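Terminal oxygenase component of carbazole (PDB 7BUG) forms the terminal oxygenase of carbazole 1,9a-dioxygenase, an iron and Rieske [2Fe-2S] enzyme that dioxygenates carbazole at its angular C-9a and adjacent C-1 positions. Local coordinates at residues Lys256-Leu270 with Asn273-Tyr286. Numbering follows the deposited sequence.
Sequences KIVANDISIWLPGVL and NPFPNPDMMQFEWY
Leu270 and Glu284 form a hydrogen-bonded antiparallel pair: Leu270 N gives to Glu284 O at 2.8 Å, and Glu284 N returns to Leu270 O. Two residues further along each strand, past the non-hydrogen-bonded pair Val269-Trp285, Tyr286 N bonds Gly268 O. At the other end Asp261 and Asn273 exchange a second pair of backbone bonds, with Asn260 and Asp261 both facing Asn273 in a classic bulge, and Ala259 N then closes on Pro274 O at 2.7 Å. Beyond it Lys256, extended past CG, places NZ 3.0 Å from Asn277 OD1, in the carbonyl plane on a lone pair; Asn196 receives a bond from the same ammonium and gives one to the same oxygen.

The Glu284 carboxylate takes part in three hydrogen bonds. Tyr286 OH donates to Glu284 OE2 at 2.6 Å, on the anti lone pair of that carboxylate oxygen, Gln282 NE2 meets OE1 from above the carboxylate plane, and Tyr296 OH also bonds OE1. Leu270 packs against this cluster, its CB and CD2 each 3.4 Å from Tyr286 OH. On the sheet's other face Val269 covers one face of the Trp285 indole in a CH-pi contact: CB sits 3.4 Å from the centroid of the five-membered ring, only 5° off the normal, and with chi1 at 50° CG2 swings anti to the backbone N, above the centre of the ring system. Phe153 packs edge-to-face on Trp285. Farther out, Val258 CG2 touches the edge of Phe275 at CD1, 3.8 Å away.

Together the segments join three successive antiparallel strands, 261-265, 269-273 and 281-288, a beta meander in the large sheet of the Bet v 1-like catalytic domain, with Glu284 near the iron ligand Asp333.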
loop_
_atom_site.group_PDB
_atom_site.type_symbol
_atom_site.label_atom_id
_atom_site.label_comp_id
_atom_site.label_asym_id
_atom_site.label_seq_id
_atom_site.Cartn_x
_atom_site.Cartn_y
_atom_site.Cartn_z
ATOM N N LYS A 256 23.740 0.746 42.006
ATOM C CA LYS A 256 23.699 -0.625 41.414
ATOM C C LYS A 256 24.455 -0.591 40.089
ATOM O O LYS A 256 23.995 0.106 39.180
ATOM C CB LYS A 256 22.281 -1.148 41.185
ATOM C CG LYS A 256 21.692 -1.946 42.332
ATOM C CD LYS A 256 20.213 -1.953 42.395
ATOM C CE LYS A 256 19.687 -2.873 43.458
ATOM N NZ LYS A 256 18.228 -3.019 43.374
ATOM N N ILE A 257 25.609 -1.241 40.045
ATOM C CA ILE A 257 26.416 -1.441 38.810
ATOM C C ILE A 257 25.788 -2.584 38.007
ATOM O O ILE A 257 25.638 -3.680 38.563
ATOM C CB ILE A 257 27.894 -1.703 39.124
ATOM C CG1 ILE A 257 28.505 -0.560 39.945
ATOM C CG2 ILE A 257 28.672 -1.956 37.839
ATOM C CD1 ILE A 257 29.963 -0.777 40.276
ATOM N N VAL A 258 25.395 -2.312 36.762
ATOM C CA VAL A 258 24.799 -3.332 35.846
ATOM C C VAL A 258 25.532 -3.263 34.502
ATOM O O VAL A 258 26.339 -2.337 34.258
ATOM C CB VAL A 258 23.273 -3.165 35.671
ATOM C CG1 VAL A 258 22.524 -3.423 36.961
ATOM C CG2 VAL A 258 22.923 -1.812 35.082
ATOM N N ALA A 259 25.296 -4.271 33.660
ATOM C CA ALA A 259 25.738 -4.299 32.258
ATOM C C ALA A 259 27.259 -4.197 32.124
ATOM O O ALA A 259 27.697 -3.542 31.184
ATOM C CB ALA A 259 25.040 -3.219 31.494
ATOM N N ASN A 260 28.022 -4.867 32.987
ATOM C CA ASN A 260 29.499 -4.997 32.874
ATOM C C ASN A 260 29.864 -5.788 31.620
ATOM O O ASN A 260 30.875 -5.469 31.026
ATOM C CB ASN A 260 30.100 -5.742 34.058
ATOM C CG ASN A 260 29.738 -5.072 35.359
ATOM O OD1 ASN A 260 28.585 -5.108 35.763
ATOM N ND2 ASN A 260 30.695 -4.411 35.981
ATOM N N ASP A 261 29.103 -6.829 31.280
ATOM C CA ASP A 261 29.379 -7.690 30.097
ATOM C C ASP A 261 28.197 -7.575 29.129
ATOM O O ASP A 261 27.072 -7.887 29.539
ATOM C CB ASP A 261 29.601 -9.165 30.453
ATOM C CG ASP A 261 30.735 -9.398 31.429
ATOM O OD1 ASP A 261 31.805 -8.787 31.238
ATOM O OD2 ASP A 261 30.544 -10.210 32.366
ATOM N N ILE A 262 28.468 -7.076 27.933
ATOM C CA ILE A 262 27.430 -6.881 26.888
ATOM C C ILE A 262 27.956 -7.596 25.655
ATOM O O ILE A 262 29.053 -7.254 25.199
ATOM C CB ILE A 262 27.182 -5.408 26.556
ATOM C CG1 ILE A 262 26.659 -4.669 27.783
ATOM C CG2 ILE A 262 26.215 -5.314 25.365
ATOM C CD1 ILE A 262 26.416 -3.196 27.559
ATOM N N SER A 263 27.187 -8.512 25.091
ATOM C CA SER A 263 27.661 -9.240 23.900
ATOM C C SER A 263 26.482 -9.507 22.969
ATOM O O SER A 263 25.334 -9.622 23.450
ATOM C CB SER A 263 28.368 -10.532 24.293
ATOM O OG SER A 263 27.561 -11.301 25.162
ATOM N N ILE A 264 26.796 -9.526 21.684
ATOM C CA ILE A 264 25.814 -9.881 20.646
ATOM C C ILE A 264 26.309 -11.157 19.963
ATOM O O ILE A 264 27.519 -11.304 19.706
ATOM C CB ILE A 264 25.602 -8.717 19.666
ATOM C CG1 ILE A 264 24.421 -9.004 18.738
ATOM C CG2 ILE A 264 26.895 -8.425 18.884
ATOM C CD1 ILE A 264 23.043 -8.925 19.398
ATOM N N TRP A 265 25.386 -12.048 19.655
ATOM C CA TRP A 265 25.710 -13.392 19.094
ATOM C C TRP A 265 24.879 -13.620 17.845
ATOM O O TRP A 265 23.677 -13.289 17.869
ATOM C CB TRP A 265 25.401 -14.449 20.158
ATOM C CG TRP A 265 26.159 -14.197 21.423
ATOM C CD1 TRP A 265 25.797 -13.379 22.448
ATOM C CD2 TRP A 265 27.488 -14.665 21.734
ATOM N NE1 TRP A 265 26.777 -13.333 23.410
ATOM C CE2 TRP A 265 27.832 -14.112 22.989
ATOM C CE3 TRP A 265 28.407 -15.497 21.071
ATOM C CZ2 TRP A 265 29.059 -14.368 23.604
ATOM C CZ3 TRP A 265 29.627 -15.718 21.668
ATOM C CH2 TRP A 265 29.938 -15.170 22.914
ATOM N N LEU A 266 25.461 -14.271 16.838
ATOM C CA LEU A 266 24.633 -14.881 15.774
ATOM C C LEU A 266 23.674 -15.879 16.409
ATOM O O LEU A 266 24.054 -16.648 17.287
ATOM C CB LEU A 266 25.497 -15.517 14.687
ATOM C CG LEU A 266 26.104 -14.543 13.680
ATOM C CD1 LEU A 266 27.223 -15.252 12.923
ATOM C CD2 LEU A 266 25.062 -14.028 12.692
ATOM N N PRO A 267 22.428 -15.984 15.895
ATOM C CA PRO A 267 21.971 -15.215 14.724
ATOM C C PRO A 267 21.436 -13.784 14.961
ATOM O O PRO A 267 21.061 -13.104 14.002
ATOM C CB PRO A 267 20.790 -16.061 14.210
ATOM C CG PRO A 267 20.209 -16.640 15.508
ATOM C CD PRO A 267 21.422 -16.958 16.342
ATOM N N GLY A 268 21.401 -13.352 16.202
ATOM C CA GLY A 268 20.925 -12.002 16.549
ATOM C C GLY A 268 20.321 -12.009 17.937
ATOM O O GLY A 268 19.081 -11.835 18.116
ATOM N N VAL A 269 21.175 -12.204 18.935
ATOM C CA VAL A 269 20.736 -12.317 20.335
ATOM C C VAL A 269 21.768 -11.601 21.194
ATOM O O VAL A 269 22.996 -11.856 21.082
ATOM C CB VAL A 269 20.468 -13.754 20.815
ATOM C CG1 VAL A 269 21.593 -14.694 20.500
ATOM C CG2 VAL A 269 20.198 -13.796 22.287
ATOM N N LEU A 270 21.258 -10.701 22.021
ATOM C CA LEU A 270 22.045 -9.863 22.946
ATOM C C LEU A 270 22.025 -10.502 24.335
ATOM O O LEU A 270 20.972 -10.960 24.829
ATOM C CB LEU A 270 21.410 -8.473 22.996
ATOM C CG LEU A 270 22.159 -7.399 23.792
ATOM C CD1 LEU A 270 23.340 -6.864 22.993
ATOM C CD2 LEU A 270 21.232 -6.255 24.175
ATOM N N ASN A 273 24.845 -8.629 31.111
ATOM C CA ASN A 273 25.137 -9.275 32.406
ATOM C C ASN A 273 25.900 -8.318 33.303
ATOM O O ASN A 273 26.979 -7.867 32.911
ATOM C CB ASN A 273 26.037 -10.494 32.211
ATOM C CG ASN A 273 26.225 -11.241 33.509
ATOM O OD1 ASN A 273 25.365 -11.219 34.385
ATOM N ND2 ASN A 273 27.337 -11.922 33.620
ATOM N N PRO A 274 25.395 -8.006 34.512
ATOM C CA PRO A 274 24.052 -8.355 34.951
ATOM C C PRO A 274 23.049 -7.281 34.494
ATOM O O PRO A 274 23.417 -6.174 34.201
ATOM C CB PRO A 274 24.223 -8.404 36.489
ATOM C CG PRO A 274 25.253 -7.367 36.794
ATOM C CD PRO A 274 26.143 -7.306 35.569
ATOM N N PHE A 275 21.778 -7.636 34.446
ATOM C CA PHE A 275 20.680 -6.706 34.088
ATOM C C PHE A 275 19.362 -7.415 34.257
ATOM O O PHE A 275 19.322 -8.606 33.970
ATOM C CB PHE A 275 20.789 -6.258 32.634
ATOM C CG PHE A 275 20.093 -4.944 32.402
ATOM C CD1 PHE A 275 20.731 -3.760 32.725
ATOM C CD2 PHE A 275 18.800 -4.914 31.904
ATOM C CE1 PHE A 275 20.063 -2.556 32.561
ATOM C CE2 PHE A 275 18.139 -3.700 31.744
ATOM C CZ PHE A 275 18.780 -2.537 32.096
ATOM N N PRO A 276 18.257 -6.785 34.728
ATOM C CA PRO A 276 18.206 -5.366 35.163
ATOM C C PRO A 276 18.563 -5.146 36.648
ATOM O O PRO A 276 18.436 -4.024 37.172
ATOM C CB PRO A 276 16.719 -5.080 34.926
ATOM C CG PRO A 276 16.068 -6.374 35.354
ATOM C CD PRO A 276 16.934 -7.403 34.680
ATOM N N ASN A 277 19.075 -6.202 37.273
ATOM C CA ASN A 277 19.518 -6.244 38.701
ATOM C C ASN A 277 20.820 -7.034 38.769
ATOM O O ASN A 277 21.113 -7.845 37.883
ATOM C CB ASN A 277 18.392 -6.775 39.571
ATOM C CG ASN A 277 18.465 -6.296 41.007
ATOM O OD1 ASN A 277 18.580 -5.100 41.239
ATOM N ND2 ASN A 277 18.426 -7.228 41.949
ATOM N N PRO A 278 21.705 -6.801 39.775
ATOM C CA PRO A 278 23.011 -7.461 39.790
ATOM C C PRO A 278 22.994 -8.993 39.860
ATOM O O PRO A 278 24.038 -9.549 39.619
ATOM C CB PRO A 278 23.726 -6.812 40.993
ATOM C CG PRO A 278 23.075 -5.439 41.050
ATOM C CD PRO A 278 21.618 -5.741 40.806
ATOM N N ASP A 279 21.846 -9.613 40.169
ATOM C CA ASP A 279 21.668 -11.060 40.413
ATOM C C ASP A 279 21.074 -11.746 39.174
ATOM O O ASP A 279 20.818 -12.991 39.198
ATOM C CB ASP A 279 20.803 -11.258 41.662
ATOM C CG ASP A 279 19.375 -10.742 41.496
ATOM O OD1 ASP A 279 19.203 -9.718 40.825
ATOM O OD2 ASP A 279 18.427 -11.402 42.009
ATOM N N MET A 280 20.854 -10.998 38.096
ATOM C CA MET A 280 20.183 -11.615 36.925
ATOM C C MET A 280 20.829 -11.136 35.625
ATOM O O MET A 280 21.678 -10.249 35.647
ATOM C CB MET A 280 18.674 -11.376 36.990
ATOM C CG MET A 280 18.218 -9.987 36.835
ATOM S SD MET A 280 16.514 -9.778 37.570
ATOM C CE MET A 280 15.602 -11.184 37.014
ATOM N N MET A 281 20.460 -11.755 34.504
ATOM C CA MET A 281 20.985 -11.310 33.208
ATOM C C MET A 281 19.869 -11.266 32.172
ATOM O O MET A 281 18.823 -11.838 32.394
ATOM C CB MET A 281 22.145 -12.177 32.719
ATOM C CG MET A 281 21.910 -13.622 32.750
ATOM S SD MET A 281 23.519 -14.521 32.556
ATOM C CE MET A 281 24.164 -14.502 34.230
ATOM N N GLN A 282 20.083 -10.467 31.136
ATOM C CA GLN A 282 19.056 -10.321 30.094
ATOM C C GLN A 282 19.560 -10.957 28.798
ATOM O O GLN A 282 20.672 -10.657 28.385
ATOM C CB GLN A 282 18.667 -8.853 29.966
ATOM C CG GLN A 282 17.590 -8.602 28.935
ATOM C CD GLN A 282 16.782 -7.335 29.139
ATOM O OE1 GLN A 282 16.759 -6.782 30.241
ATOM N NE2 GLN A 282 16.115 -6.860 28.084
ATOM N N PHE A 283 18.733 -11.788 28.187
ATOM C CA PHE A 283 19.034 -12.324 26.840
ATOM C C PHE A 283 17.858 -11.954 25.946
ATOM O O PHE A 283 16.708 -12.277 26.271
ATOM C CB PHE A 283 19.212 -13.841 26.869
ATOM C CG PHE A 283 20.062 -14.462 27.957
ATOM C CD1 PHE A 283 19.497 -14.851 29.171
ATOM C CD2 PHE A 283 21.415 -14.715 27.756
ATOM C CE1 PHE A 283 20.266 -15.489 30.141
ATOM C CE2 PHE A 283 22.167 -15.371 28.723
ATOM C CZ PHE A 283 21.581 -15.784 29.894
ATOM N N GLU A 284 18.112 -11.259 24.840
ATOM C CA GLU A 284 16.990 -10.860 23.992
ATOM C C GLU A 284 17.362 -11.115 22.524
ATOM O O GLU A 284 18.449 -10.758 22.049
ATOM C CB GLU A 284 16.532 -9.422 24.289
ATOM C CG GLU A 284 17.576 -8.394 24.063
ATOM C CD GLU A 284 17.034 -6.970 24.300
ATOM O OE1 GLU A 284 16.185 -6.847 25.223
ATOM O OE2 GLU A 284 17.370 -6.071 23.542
ATOM N N TRP A 285 16.401 -11.694 21.824
ATOM C CA TRP A 285 16.518 -11.988 20.388
ATOM C C TRP A 285 15.715 -10.953 19.598
ATOM O O TRP A 285 14.630 -10.524 20.080
ATOM C CB TRP A 285 15.984 -13.373 20.071
ATOM C CG TRP A 285 16.862 -14.538 20.420
ATOM C CD1 TRP A 285 17.523 -15.277 19.494
ATOM C CD2 TRP A 285 17.129 -15.160 21.696
ATOM N NE1 TRP A 285 18.161 -16.338 20.079
ATOM C CE2 TRP A 285 17.952 -16.281 21.432
ATOM C CE3 TRP A 285 16.749 -14.897 23.018
ATOM C CZ2 TRP A 285 18.405 -17.121 22.447
ATOM C CZ3 TRP A 285 17.186 -15.759 24.015
ATOM C CH2 TRP A 285 18.008 -16.840 23.715
ATOM N N TYR A 286 16.145 -10.748 18.373
ATOM C CA TYR A 286 15.472 -9.946 17.349
ATOM C C TYR A 286 15.273 -10.848 16.145
ATOM O O TYR A 286 16.164 -10.964 15.271
ATOM C CB TYR A 286 16.296 -8.712 17.061
ATOM C CG TYR A 286 16.957 -8.111 18.269
ATOM C CD1 TYR A 286 16.267 -7.281 19.159
ATOM C CD2 TYR A 286 18.264 -8.439 18.575
ATOM C CE1 TYR A 286 16.914 -6.740 20.259
ATOM C CE2 TYR A 286 18.906 -7.918 19.684
ATOM C CZ TYR A 286 18.231 -7.062 20.533
ATOM O OH TYR A 286 18.996 -6.602 21.602
HETATM O O HOH W 1 18.117 -12.701 14.230
HETATM O O HOH W 2 17.539 -13.695 16.417
#